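Local coordinates for SWD1-like protein (Myceliophthora thermophila, PDB 6E29) that probably acts as a WD-repeat beta-propeller subunit of COMPASS, the nuclear complex that methylates a lysine of histone H3, at residues L148-K153 / H174-I179; G227-V232 / T241-N246; R237-F242 / H263-V268; S273-A278 / K314-V319. One frame throughout, in Å; residues are numbered along the deposited sequence. Where two conformers were deposited one is given.

Contact 1 (L148-K153 / H174-I179); sequences LPSVPK and HMTTAI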
loop_
_atom_site.group_PDB
_atom_site.type_symbol
_atom_site.label_atom_id
_atom_site.label_comp_id
_atom_site.label_asym_id
_atom_site.label_seq_id
_atom_site.Cartn_x
_atom_site.Cartn_y
_atom_site.Cartn_z
ATOM N N LEU B 148 12.156 -11.641 -5.264
ATOM C CA LEU B 148 11.216 -11.413 -6.363
ATOM C C LEU B 148 11.856 -10.542 -7.438
ATOM O O LEU B 148 12.764 -9.748 -7.150
ATOM C CB LEU B 148 9.936 -10.727 -5.851
ATOM C CG LEU B 148 8.921 -11.528 -5.047
ATOM C CD1 LEU B 148 7.856 -10.563 -4.531
ATOM C CD2 LEU B 148 8.281 -12.591 -5.937
ATOM N N PRO B 149 11.453 -10.709 -8.692
ATOM C CA PRO B 149 12.112 -9.968 -9.778
ATOM C C PRO B 149 11.551 -8.567 -9.919
ATOM O O PRO B 149 10.359 -8.327 -9.735
ATOM C CB PRO B 149 11.791 -10.806 -11.025
ATOM C CG PRO B 149 10.464 -11.347 -10.749
ATOM C CD PRO B 149 10.390 -11.594 -9.211
ATOM N N SER B 150 12.426 -7.625 -10.239
ATOM C CA SER B 150 11.999 -6.287 -10.630
ATOM C C SER B 150 11.862 -6.130 -12.123
ATOM O O SER B 150 11.115 -5.263 -12.589
ATOM C CB SER B 150 12.998 -5.236 -10.145
ATOM O OG SER B 150 12.703 -4.825 -8.826
ATOM N N VAL B 151 12.596 -6.945 -12.870
ATOM C CA VAL B 151 12.710 -6.780 -14.302
ATOM C C VAL B 151 12.663 -8.205 -14.910
ATOM O O VAL B 151 13.123 -9.131 -14.258
ATOM C CB VAL B 151 14.023 -6.046 -14.586
ATOM C CG1 VAL B 151 14.864 -6.759 -15.502
ATOM C CG2 VAL B 151 13.714 -4.687 -14.970
ATOM N N PRO B 152 12.042 -8.360 -16.070
ATOM C CA PRO B 152 12.070 -9.661 -16.765
ATOM C C PRO B 152 13.487 -10.156 -17.016
ATOM O O PRO B 152 14.467 -9.397 -17.071
ATOM C CB PRO B 152 11.369 -9.359 -18.099
ATOM C CG PRO B 152 10.604 -8.083 -17.880
ATOM C CD PRO B 152 11.414 -7.308 -16.894
ATOM N N LYS B 153 13.588 -11.459 -17.196
ATOM C CA LYS B 153 14.887 -12.081 -17.371
ATOM C C LYS B 153 15.320 -11.943 -18.830
ATOM O O LYS B 153 14.595 -12.338 -19.746
ATOM C CB LYS B 153 14.850 -13.550 -16.962
ATOM C CG LYS B 153 16.211 -14.042 -16.492
ATOM C CD LYS B 153 16.755 -13.161 -15.361
ATOM C CE LYS B 153 17.702 -13.945 -14.435
ATOM N NZ LYS B 153 19.095 -14.086 -15.027
ATOM N N HIS B 174 15.731 -0.220 -12.340
ATOM C CA HIS B 174 14.321 -0.556 -12.156
ATOM C C HIS B 174 14.159 -1.214 -10.800
ATOM O O HIS B 174 14.586 -2.355 -10.618
ATOM C CB HIS B 174 13.856 -1.510 -13.243
ATOM C CG HIS B 174 13.855 -0.922 -14.604
ATOM N ND1 HIS B 174 12.680 -0.668 -15.287
ATOM C CD2 HIS B 174 14.869 -0.577 -15.444
ATOM C CE1 HIS B 174 12.972 -0.156 -16.472
ATOM N NE2 HIS B 174 14.293 -0.105 -16.599
ATOM N N MET B 175 13.595 -0.506 -9.837
ATOM C CA MET B 175 13.494 -1.065 -8.491
ATOM C C MET B 175 12.042 -1.027 -8.048
ATOM O O MET B 175 11.299 -0.109 -8.408
ATOM C CB MET B 175 14.367 -0.309 -7.518
ATOM C CG MET B 175 15.809 -0.311 -8.009
ATOM S SD MET B 175 16.997 0.112 -6.803
ATOM C CE MET B 175 16.355 1.721 -6.293
ATOM N N THR B 176 11.629 -2.040 -7.289
ATOM C CA THR B 176 10.227 -2.174 -6.947
ATOM C C THR B 176 9.897 -1.394 -5.671
ATOM O O THR B 176 10.563 -1.545 -4.640
ATOM C CB THR B 176 9.897 -3.652 -6.768
ATOM O OG1 THR B 176 10.067 -4.337 -8.020
ATOM C CG2 THR B 176 8.499 -3.858 -6.235
ATOM N N THR B 177 8.826 -0.596 -5.725
ATOM C CA THR B 177 8.556 0.379 -4.677
ATOM C C THR B 177 7.222 0.149 -4.018
ATOM O O THR B 177 6.951 0.788 -2.991
ATOM C CB THR B 177 8.571 1.798 -5.248
ATOM O OG1 THR B 177 7.812 1.778 -6.467
ATOM C CG2 THR B 177 10.013 2.253 -5.490
ATOM N N ALA B 178 6.410 -0.755 -4.539
ATOM C CA ALA B 178 5.079 -0.979 -3.999
ATOM C C ALA B 178 4.665 -2.338 -4.500
ATOM O O ALA B 178 4.990 -2.691 -5.629
ATOM C CB ALA B 178 4.039 0.081 -4.458
ATOM N N ILE B 179 3.951 -3.096 -3.683
ATOM C CA ILE B 179 3.528 -4.409 -4.157
ATOM C C ILE B 179 2.276 -4.828 -3.409
ATOM O O ILE B 179 2.157 -4.573 -2.210
ATOM C CB ILE B 179 4.668 -5.431 -3.962
ATOM C CG1 ILE B 179 4.338 -6.729 -4.708
ATOM C CG2 ILE B 179 4.990 -5.611 -2.428
ATOM C CD1 ILE B 179 5.511 -7.708 -4.751
HETATM O O HOH W 1 8.566 -6.131 -9.408
#
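Ser150 and Thr176 meet hydroxyl to hydroxyl at a junction between two blades of the WD-repeat beta-propeller. The loop after strand 144-147, the last strand of one blade, here passes the start of strand 176-181, the first strand of the next.

The polar part centres on Thr176 OG1, which stands beside its own backbone N (chi1 -64°). It is 2.8 Å from Ser150 OG, a hydrogen bond in which either group could be the donor. Ser150 was modelled in two conformers, so this bond may be made only part of the time. A second link does not depend on that side chain: a water donates to Pro149 O and is also hydrogen-bonded to Thr176 OG1, at 2.7 Å. Asn198 ND2, from strand 196-201, holds the loop through Ser150 O.

The apolar contacts lie at the two ends. Val151, also split between two conformers, brings CG2 to 3.6 Å from His174 CB, crossing that side chain at about a right angle; this touch is less certain. At the buried end, where Leu188 packs on both side chains, the methyl CD1 of Leu148 rests 3.7 Å from the methyl CD1 of Ile179.

Contact 2 (G227-V232 / T241-N246); sequences GRELLV and TFIVPN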
loop_
_atom_site.group_PDB
_atom_site.type_symbol
_atom_site.label_atom_id
_atom_site.label_comp_id
_atom_site.label_asym_id
_atom_site.label_seq_id
_atom_site.Cartn_x
_atom_site.Cartn_y
_atom_site.Cartn_z
ATOM N N GLY B 227 -11.003 -7.011 -5.996
ATOM C CA GLY B 227 -9.780 -7.090 -6.766
ATOM C C GLY B 227 -9.927 -6.776 -8.237
ATOM O O GLY B 227 -9.036 -7.151 -9.013
ATOM N N ARG B 228 -11.024 -6.112 -8.663
ATOM C CA ARG B 228 -11.231 -5.881 -10.098
ATOM C C ARG B 228 -10.689 -4.537 -10.563
ATOM O O ARG B 228 -10.550 -4.335 -11.784
ATOM C CB ARG B 228 -12.714 -5.919 -10.507
ATOM C CG ARG B 228 -13.540 -7.203 -10.273
ATOM C CD ARG B 228 -13.369 -8.370 -11.255
ATOM N NE ARG B 228 -13.709 -8.114 -12.682
ATOM C CZ ARG B 228 -14.772 -8.589 -13.336
ATOM N NH1 ARG B 228 -15.659 -9.375 -12.736
ATOM N NH2 ARG B 228 -14.946 -8.290 -14.618
ATOM N N GLU B 229 -10.424 -3.620 -9.638
ATOM C CA GLU B 229 -9.900 -2.306 -9.994
ATOM C C GLU B 229 -8.695 -1.961 -9.130
ATOM O O GLU B 229 -8.654 -2.282 -7.937
ATOM C CB GLU B 229 -10.960 -1.219 -9.846
ATOM C CG GLU B 229 -12.204 -1.423 -10.736
ATOM C CD GLU B 229 -13.324 -2.218 -10.048
ATOM O OE1 GLU B 229 -13.227 -2.527 -8.834
ATOM O OE2 GLU B 229 -14.329 -2.516 -10.730
ATOM N N LEU B 230 -7.727 -1.296 -9.750
ATOM C CA LEU B 230 -6.441 -0.978 -9.155
ATOM C C LEU B 230 -6.285 0.547 -9.158
ATOM O O LEU B 230 -6.481 1.195 -10.187
ATOM C CB LEU B 230 -5.312 -1.606 -9.958
ATOM C CG LEU B 230 -3.874 -1.239 -9.630
ATOM C CD1 LEU B 230 -3.440 -1.890 -8.307
ATOM C CD2 LEU B 230 -3.007 -1.684 -10.831
ATOM N N LEU B 231 -5.872 1.081 -8.035
ATOM C CA LEU B 231 -5.575 2.492 -7.848
ATOM C C LEU B 231 -4.075 2.650 -7.719
ATOM O O LEU B 231 -3.420 1.907 -6.984
ATOM C CB LEU B 231 -6.296 2.974 -6.569
ATOM C CG LEU B 231 -6.031 4.358 -5.992
ATOM C CD1 LEU B 231 -6.521 5.361 -7.004
ATOM C CD2 LEU B 231 -6.860 4.458 -4.663
ATOM N N VAL B 232 -3.532 3.633 -8.419
ATOM C CA VAL B 232 -2.092 3.798 -8.544
ATOM C C VAL B 232 -1.744 5.265 -8.281
ATOM O O VAL B 232 -2.304 6.141 -8.915
ATOM C CB VAL B 232 -1.572 3.428 -9.935
ATOM C CG1 VAL B 232 -0.026 3.610 -9.959
ATOM C CG2 VAL B 232 -1.980 1.998 -10.338
ATOM N N THR B 241 -6.778 4.874 -12.056
ATOM C CA THR B 241 -7.423 3.598 -11.789
ATOM C C THR B 241 -7.364 2.752 -13.048
ATOM O O THR B 241 -7.427 3.269 -14.171
ATOM C CB THR B 241 -8.857 3.769 -11.338
ATOM O OG1 THR B 241 -9.572 4.601 -12.276
ATOM C CG2 THR B 241 -8.863 4.419 -9.917
ATOM N N PHE B 242 -7.229 1.454 -12.856
ATOM C CA PHE B 242 -7.172 0.515 -13.965
ATOM C C PHE B 242 -8.094 -0.654 -13.705
ATOM O O PHE B 242 -8.330 -1.033 -12.551
ATOM C CB PHE B 242 -5.788 -0.068 -14.190
ATOM C CG PHE B 242 -4.751 0.932 -14.493
ATOM C CD1 PHE B 242 -4.302 1.127 -15.799
ATOM C CD2 PHE B 242 -4.183 1.656 -13.446
ATOM C CE1 PHE B 242 -3.331 2.095 -16.050
ATOM C CE2 PHE B 242 -3.245 2.595 -13.683
ATOM C CZ PHE B 242 -2.795 2.809 -15.009
ATOM N N ILE B 243 -8.543 -1.264 -14.811
ATOM C CA ILE B 243 -9.384 -2.465 -14.793
ATOM C C ILE B 243 -8.470 -3.680 -14.772
ATOM O O ILE B 243 -7.700 -3.878 -15.704
ATOM C CB ILE B 243 -10.301 -2.507 -16.023
ATOM C CG1 ILE B 243 -11.056 -1.178 -16.159
ATOM C CG2 ILE B 243 -11.259 -3.666 -15.910
ATOM C CD1 ILE B 243 -11.809 -0.786 -14.892
ATOM N N VAL B 244 -8.548 -4.490 -13.728
ATOM C CA VAL B 244 -7.541 -5.554 -13.558
ATOM C C VAL B 244 -7.905 -6.711 -14.435
ATOM O O VAL B 244 -9.098 -7.058 -14.545
ATOM C CB VAL B 244 -7.454 -5.956 -12.075
ATOM C CG1 VAL B 244 -6.715 -7.266 -11.910
ATOM C CG2 VAL B 244 -6.778 -4.861 -11.218
ATOM N N PRO B 245 -6.953 -7.344 -15.141
ATOM C CA PRO B 245 -7.300 -8.433 -16.052
ATOM C C PRO B 245 -7.716 -9.692 -15.307
ATOM O O PRO B 245 -7.525 -9.877 -14.098
ATOM C CB PRO B 245 -6.026 -8.673 -16.862
ATOM C CG PRO B 245 -4.940 -8.251 -15.943
ATOM C CD PRO B 245 -5.508 -7.036 -15.200
ATOM N N ASN B 246 -8.344 -10.550 -16.097
ATOM C CA ASN B 246 -8.742 -11.899 -15.743
ATOM C C ASN B 246 -7.484 -12.746 -15.574
ATOM O O ASN B 246 -6.925 -13.244 -16.557
ATOM C CB ASN B 246 -9.626 -12.427 -16.872
ATOM C CG ASN B 246 -10.506 -13.574 -16.452
ATOM O OD1 ASN B 246 -10.523 -13.975 -15.278
ATOM N ND2 ASN B 246 -11.308 -14.083 -17.418
HETATM O O HOH W 2 -11.523 -6.262 -13.700
#
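Leu230 and Phe242 exchange two backbone hydrogen bonds: Leu230 N gives to Phe242 O at 2.9 Å, and Phe242 N to Leu230 O at 2.8 Å. From CB, the Phe242 side chain sets CG beside its own backbone N (chi1 -60°), on the same side of the sheet as Leu230. CD2 lies 3.8 Å from Val232 CG2, and the carbonyl oxygen of Leu230 sits near the ring plane at its edge. One atom further out, CE2 comes to 3.6 Å from the same Val232 methyl. Ile213 and Leu261 add further apolar contacts to this buried ring. An alanine here would probably leave Val232 CG2 without its aromatic neighbour and open a gap where Ile213 and Leu261 now pack on the ring.

The two strands, 229-234 and 239-243, form an antiparallel beta hairpin, the second and third strands of a four-stranded propeller blade. On the other face of the sheet, Leu231 CD1 meets Thr241 CG2 at 3.9 Å, and Phe279 of the next blade packs on both side chains.

Beyond the paired strands, Val244 N donates to Arg228 O at 2.8 Å, almost straight at 174° but with the donor 41° above the carbonyl plane. Val244 CG2 lies 3.8 Å from Leu230 CB, while its CB packs against the carbonyl oxygen of Gly227. One water ties this end together: it donates to Arg228 O and to Val244 O, and accepts from Arg228 NE in the plane of the guanidinium, so that both its protons are used.

Contact 3 (R237-F242 / H263-V268); sequences RIIRTF and HKFQDV
Thr241 and His263 meet where the third and fourth strands of a propeller blade, 239-243 and 261-265, run antiparallel. With chi1 at 52°, Thr241 OG1 takes the crowded position between its own N and carbonyl carbon, and there it accepts the N-H of His263 at 3.1 Å, a bond bent to 141°. The same hydroxyl is hydrogen-bonded to Glu262 OE2. Its methyl CG2 approaches the edge of the Phe265 ring, 3.9 Å from CE2 and in the ring plane. A valine here would probably leave both His263 N and Glu262 OE2 without this partner.

Phe265 is tied to Ile239 by a bond each way, Ile239 N to Phe265 O and Phe265 N to Ile239 O, the second at 2.7 Å. Their side chains cross at about a right angle, on the same face as Thr241.

On the other face, Ile238 runs side by side with two neighbours: its CG1 is 3.6 Å from Gln266 OE1, and its CG2 is 3.8 Å from Lys264 CG. Arg240, extended from CG to NE, forms a salt bridge with Asp236 through NH2. Its guanidinium lies flat beneath Ile238 CG2, which sits 3.8 Å above the plane, over the centre of the group.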
loop_
_atom_site.group_PDB
_atom_site.type_symbol
_atom_site.label_atom_id
_atom_site.label_comp_id
_atom_site.label_asym_id
_atom_site.label_seq_id
_atom_site.Cartn_x
_atom_site.Cartn_y
_atom_site.Cartn_z
ATOM N N ARG B 237 2.056 13.410 -10.685
ATOM C CA ARG B 237 0.947 14.291 -10.336
ATOM C C ARG B 237 -0.391 13.744 -10.800
ATOM O O ARG B 237 -1.387 14.468 -10.820
ATOM C CB ARG B 237 1.139 15.726 -10.892
ATOM C CG ARG B 237 2.373 16.437 -10.332
ATOM C CD ARG B 237 2.781 17.706 -11.046
ATOM N NE ARG B 237 3.873 18.306 -10.279
ATOM C CZ ARG B 237 5.138 17.864 -10.284
ATOM N NH1 ARG B 237 5.499 16.808 -11.022
ATOM N NH2 ARG B 237 6.053 18.470 -9.538
ATOM N N ILE B 238 -0.437 12.489 -11.229
ATOM C CA ILE B 238 -1.653 11.923 -11.777
ATOM C C ILE B 238 -1.991 10.666 -11.005
ATOM O O ILE B 238 -1.135 9.799 -10.840
ATOM C CB ILE B 238 -1.505 11.612 -13.270
ATOM C CG1 ILE B 238 -1.220 12.924 -14.002
ATOM C CG2 ILE B 238 -2.776 10.972 -13.788
ATOM C CD1 ILE B 238 -0.823 12.711 -15.476
ATOM N N ILE B 239 -3.234 10.575 -10.533
ATOM C CA ILE B 239 -3.767 9.369 -9.914
ATOM C C ILE B 239 -4.518 8.598 -10.991
ATOM O O ILE B 239 -5.165 9.201 -11.865
ATOM C CB ILE B 239 -4.672 9.711 -8.718
ATOM C CG1 ILE B 239 -3.900 10.521 -7.687
ATOM C CG2 ILE B 239 -5.182 8.390 -8.054
ATOM C CD1 ILE B 239 -4.838 11.262 -6.616
ATOM N N ARG B 240 -4.387 7.268 -10.975
ATOM C CA ARG B 240 -4.967 6.455 -12.041
ATOM C C ARG B 240 -5.656 5.249 -11.454
ATOM O O ARG B 240 -5.148 4.663 -10.491
ATOM C CB ARG B 240 -3.898 5.925 -12.994
ATOM C CG ARG B 240 -3.200 7.115 -13.739
ATOM C CD ARG B 240 -2.009 6.573 -14.531
ATOM N NE ARG B 240 -1.299 7.590 -15.317
ATOM C CZ ARG B 240 -0.282 8.320 -14.879
ATOM N NH1 ARG B 240 0.182 8.190 -13.626
ATOM N NH2 ARG B 240 0.284 9.202 -15.710
ATOM N N THR B 241 -6.778 4.874 -12.056
ATOM C CA THR B 241 -7.423 3.598 -11.789
ATOM C C THR B 241 -7.364 2.752 -13.048
ATOM O O THR B 241 -7.427 3.269 -14.171
ATOM C CB THR B 241 -8.857 3.769 -11.338
ATOM O OG1 THR B 241 -9.572 4.601 -12.276
ATOM C CG2 THR B 241 -8.863 4.419 -9.917
ATOM N N PHE B 242 -7.229 1.454 -12.856
ATOM C CA PHE B 242 -7.172 0.515 -13.965
ATOM C C PHE B 242 -8.094 -0.654 -13.705
ATOM O O PHE B 242 -8.330 -1.033 -12.551
ATOM C CB PHE B 242 -5.788 -0.068 -14.190
ATOM C CG PHE B 242 -4.751 0.932 -14.493
ATOM C CD1 PHE B 242 -4.302 1.127 -15.799
ATOM C CD2 PHE B 242 -4.183 1.656 -13.446
ATOM C CE1 PHE B 242 -3.331 2.095 -16.050
ATOM C CE2 PHE B 242 -3.245 2.595 -13.683
ATOM C CZ PHE B 242 -2.795 2.809 -15.009
ATOM N N HIS B 263 -9.759 5.795 -15.140
ATOM C CA HIS B 263 -9.781 7.241 -14.957
ATOM C C HIS B 263 -8.399 7.762 -14.589
ATOM O O HIS B 263 -7.608 7.075 -13.935
ATOM C CB HIS B 263 -10.751 7.677 -13.839
ATOM C CG HIS B 263 -12.190 7.454 -14.161
ATOM N ND1 HIS B 263 -12.799 7.985 -15.270
ATOM C CD2 HIS B 263 -13.128 6.703 -13.540
ATOM C CE1 HIS B 263 -14.061 7.599 -15.307
ATOM N NE2 HIS B 263 -14.286 6.822 -14.265
ATOM N N LYS B 264 -8.145 9.016 -14.966
ATOM C CA LYS B 264 -7.036 9.827 -14.460
ATOM C C LYS B 264 -7.629 10.891 -13.551
ATOM O O LYS B 264 -8.611 11.546 -13.930
ATOM C CB LYS B 264 -6.282 10.539 -15.585
ATOM C CG LYS B 264 -5.276 9.703 -16.351
ATOM C CD LYS B 264 -4.662 10.485 -17.474
ATOM C CE LYS B 264 -5.717 10.939 -18.453
ATOM N NZ LYS B 264 -5.059 11.763 -19.524
ATOM N N PHE B 265 -7.018 11.111 -12.395
ATOM C CA PHE B 265 -7.471 12.168 -11.490
ATOM C C PHE B 265 -6.299 13.094 -11.227
ATOM O O PHE B 265 -5.205 12.627 -10.884
ATOM C CB PHE B 265 -7.982 11.614 -10.168
ATOM C CG PHE B 265 -9.012 10.559 -10.303
ATOM C CD1 PHE B 265 -10.338 10.893 -10.468
ATOM C CD2 PHE B 265 -8.655 9.200 -10.253
ATOM C CE1 PHE B 265 -11.305 9.892 -10.592
ATOM C CE2 PHE B 265 -9.623 8.213 -10.362
ATOM C CZ PHE B 265 -10.956 8.577 -10.507
ATOM N N GLN B 266 -6.507 14.405 -11.407
ATOM C CA GLN B 266 -5.370 15.318 -11.348
ATOM C C GLN B 266 -5.900 16.735 -11.174
ATOM O O GLN B 266 -7.099 16.985 -11.297
ATOM C CB GLN B 266 -4.496 15.244 -12.606
ATOM C CG GLN B 266 -5.202 15.667 -13.848
ATOM C CD GLN B 266 -4.376 15.400 -15.064
ATOM O OE1 GLN B 266 -3.172 15.708 -15.102
ATOM N NE2 GLN B 266 -4.996 14.787 -16.068
ATOM N N ASP B 267 -4.990 17.655 -10.867
ATOM C CA ASP B 267 -5.317 19.085 -10.790
ATOM C C ASP B 267 -4.303 19.837 -11.651
ATOM O O ASP B 267 -3.209 20.165 -11.181
ATOM C CB ASP B 267 -5.320 19.589 -9.337
ATOM C CG ASP B 267 -5.996 20.977 -9.185
ATOM O OD1 ASP B 267 -6.806 21.206 -8.248
ATOM O OD2 ASP B 267 -5.738 21.828 -10.036
ATOM N N VAL B 268 -4.674 20.120 -12.908
ATOM C CA VAL B 268 -3.722 20.667 -13.876
ATOM C C VAL B 268 -3.356 22.113 -13.556
ATOM O O VAL B 268 -2.201 22.520 -13.754
ATOM C CB VAL B 268 -4.266 20.542 -15.314
ATOM C CG1 VAL B 268 -4.128 19.106 -15.821
ATOM C CG2 VAL B 268 -5.717 21.031 -15.393
HETATM O O HOH W 3 -2.211 17.025 -10.275
#

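Contact 4 (S273-A278 / K314-V319); sequences SWNHVA and KEEQGV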
loop_
_atom_site.group_PDB
_atom_site.type_symbol
_atom_site.label_atom_id
_atom_site.label_comp_id
_atom_site.label_asym_id
_atom_site.label_seq_id
_atom_site.Cartn_x
_atom_site.Cartn_y
_atom_site.Cartn_z
ATOM N N SER B 273 0.672 17.686 -6.360
ATOM C CA SER B 273 1.159 16.327 -6.185
ATOM C C SER B 273 0.430 15.682 -5.017
ATOM O O SER B 273 -0.009 16.359 -4.087
ATOM C CB SER B 273 2.674 16.284 -5.941
ATOM O OG SER B 273 3.368 16.829 -7.033
ATOM N N TRP B 274 0.248 14.362 -5.112
ATOM C CA TRP B 274 -0.598 13.604 -4.197
ATOM C C TRP B 274 0.250 12.765 -3.259
ATOM O O TRP B 274 1.239 12.154 -3.665
ATOM C CB TRP B 274 -1.578 12.717 -4.965
ATOM C CG TRP B 274 -2.222 13.494 -6.024
ATOM C CD1 TRP B 274 -1.995 13.401 -7.343
ATOM C CD2 TRP B 274 -3.206 14.538 -5.848
ATOM N NE1 TRP B 274 -2.762 14.316 -8.032
ATOM C CE2 TRP B 274 -3.519 15.026 -7.141
ATOM C CE3 TRP B 274 -3.882 15.062 -4.735
ATOM C CZ2 TRP B 274 -4.467 16.022 -7.362
ATOM C CZ3 TRP B 274 -4.846 16.092 -4.955
ATOM C CH2 TRP B 274 -5.116 16.555 -6.257
ATOM N N ASN B 275 -0.085 12.821 -1.987
ATOM C CA ASN B 275 0.760 12.189 -1.000
ATOM C C ASN B 275 0.366 10.713 -0.836
ATOM O O ASN B 275 1.182 9.813 -1.061
ATOM C CB ASN B 275 0.627 12.968 0.296
ATOM C CG ASN B 275 1.773 12.805 1.162
ATOM O OD1 ASN B 275 2.516 11.834 1.032
ATOM N ND2 ASN B 275 1.927 13.713 2.099
ATOM N N HIS B 276 -0.893 10.455 -0.475
ATOM C CA HIS B 276 -1.419 9.108 -0.353
ATOM C C HIS B 276 -2.817 9.081 -0.954
ATOM O O HIS B 276 -3.478 10.112 -1.070
ATOM C CB HIS B 276 -1.403 8.658 1.128
ATOM C CG HIS B 276 -0.041 8.251 1.588
ATOM N ND1 HIS B 276 0.803 9.075 2.299
ATOM C CD2 HIS B 276 0.669 7.127 1.323
ATOM C CE1 HIS B 276 1.958 8.458 2.498
ATOM N NE2 HIS B 276 1.909 7.281 1.902
ATOM N N VAL B 277 -3.268 7.882 -1.335
ATOM C CA VAL B 277 -4.573 7.724 -1.956
ATOM C C VAL B 277 -5.245 6.509 -1.342
ATOM O O VAL B 277 -4.576 5.633 -0.787
ATOM C CB VAL B 277 -4.485 7.519 -3.471
ATOM C CG1 VAL B 277 -3.867 8.847 -4.096
ATOM C CG2 VAL B 277 -3.584 6.258 -3.800
ATOM N N ALA B 278 -6.576 6.455 -1.496
ATOM C CA ALA B 278 -7.385 5.365 -0.942
ATOM C C ALA B 278 -8.724 5.222 -1.666
ATOM O O ALA B 278 -9.346 6.209 -2.053
ATOM C CB ALA B 278 -7.628 5.573 0.558
ATOM N N LYS B 314 -5.944 22.858 9.860
ATOM C CA LYS B 314 -4.998 23.550 9.008
ATOM C C LYS B 314 -3.693 22.778 8.937
ATOM O O LYS B 314 -2.633 23.359 9.185
ATOM C CB LYS B 314 -4.774 24.991 9.498
ATOM C CG LYS B 314 -4.508 25.164 10.997
ATOM C CD LYS B 314 -4.036 26.599 11.341
ATOM C CE LYS B 314 -4.529 27.011 12.732
ATOM N NZ LYS B 314 -6.030 27.111 12.805
ATOM N N GLU B 315 -3.716 21.482 8.600
ATOM C CA GLU B 315 -2.408 20.869 8.452
ATOM C C GLU B 315 -2.345 19.928 7.264
ATOM O O GLU B 315 -3.345 19.346 6.822
ATOM C CB GLU B 315 -1.937 20.159 9.739
ATOM C CG GLU B 315 -2.522 18.811 10.014
ATOM C CD GLU B 315 -1.946 18.169 11.267
ATOM O OE1 GLU B 315 -0.728 17.881 11.330
ATOM O OE2 GLU B 315 -2.734 18.001 12.225
ATOM N N GLU B 316 -1.130 19.812 6.747
ATOM C CA GLU B 316 -0.865 18.833 5.704
ATOM C C GLU B 316 -1.201 17.419 6.192
ATOM O O GLU B 316 -0.847 17.032 7.308
ATOM C CB GLU B 316 0.611 18.917 5.289
ATOM C CG GLU B 316 0.888 18.228 3.951
ATOM C CD GLU B 316 2.320 18.400 3.448
ATOM O OE1 GLU B 316 2.769 17.574 2.592
ATOM O OE2 GLU B 316 2.992 19.362 3.914
ATOM N N GLN B 317 -1.873 16.630 5.335
ATOM C CA GLN B 317 -2.285 15.276 5.679
ATOM C C GLN B 317 -1.414 14.249 4.944
ATOM O O GLN B 317 -0.985 14.470 3.810
ATOM C CB GLN B 317 -3.754 15.042 5.307
ATOM C CG GLN B 317 -4.687 16.093 5.908
ATOM C CD GLN B 317 -4.828 15.906 7.402
ATOM O OE1 GLN B 317 -4.713 14.795 7.904
ATOM N NE2 GLN B 317 -5.072 16.986 8.114
ATOM N N GLY B 318 -1.167 13.117 5.599
ATOM C CA GLY B 318 -0.386 12.048 5.015
ATOM C C GLY B 318 -1.224 10.856 4.633
ATOM O O GLY B 318 -2.007 10.900 3.670
ATOM N N VAL B 319 -1.045 9.745 5.363
ATOM C CA VAL B 319 -1.733 8.502 4.985
ATOM C C VAL B 319 -3.213 8.668 5.221
ATOM O O VAL B 319 -3.618 9.177 6.275
ATOM C CB VAL B 319 -1.193 7.314 5.798
ATOM C CG1 VAL B 319 -2.192 6.123 5.817
ATOM C CG2 VAL B 319 0.160 6.867 5.210
#
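His276 CG stands beside its own backbone N (chi1 -78°), and chi2 of 99° turns one ring face to Val319. Val319 CG2 lies anti to its own carbonyl carbon, beside the N, and faces the ring. That methyl sits 3.6 Å from the ring centroid and only 8° off the normal, a CH-pi contact squarely over one face. His276 was modelled in two conformers, so the stack describes the one given here. In that conformer CB also packs on the backbone, 3.4 Å from Gly318 O, and ND1 is buried with no polar partner in the model.

Asn275 has CG anti to its N, and the amide extends toward the other segment. Its ND2 is 3.5 Å from Gln317 O. Glu316 OE1 is farther still from this amide, at 4.0 Å, and takes its firm hydrogen bond from Asn292 N instead.

Ser289 bridges the two segments: its OG is hydrogen-bonded both to His276 N and to Gly318 O. Ser289 belongs to strand 285-290, which pairs with 274-279. The chain turns a corner at Asn275, near the start of 274-279, the innermost strand of its blade. Strand 317-322 begins the next blade, which the N-terminal strand 19-23 completes from the opposite edge in the usual ring closure of a propeller, so this contact joins the innermost strands of adjacent blades.

Overall arrangement
Contacts 2 and 3 lie within one blade and both use strand 239-243, sharing Thr241 and Phe242; regular backbone bonding carries them, though contact 3 has charged side chains on one face. Contacts 1 and 4 join different blades and are smaller; like contact 3 they are partly buried, and only contact 2 is a buried contact. In the conformers given, contact 1 uses a hydroxyl pair beside a water, contact 4 a methyl over an imidazole. Contact 4 also touches the shared blade: Leu231 of contact 2 packs on Val277 and Ala278, while Arg237 O of contact 3 probably accepts a hydrogen bond from Trp274 NE1. Contact 1 stands apart, its nearest atoms about 8 Å from contact 2.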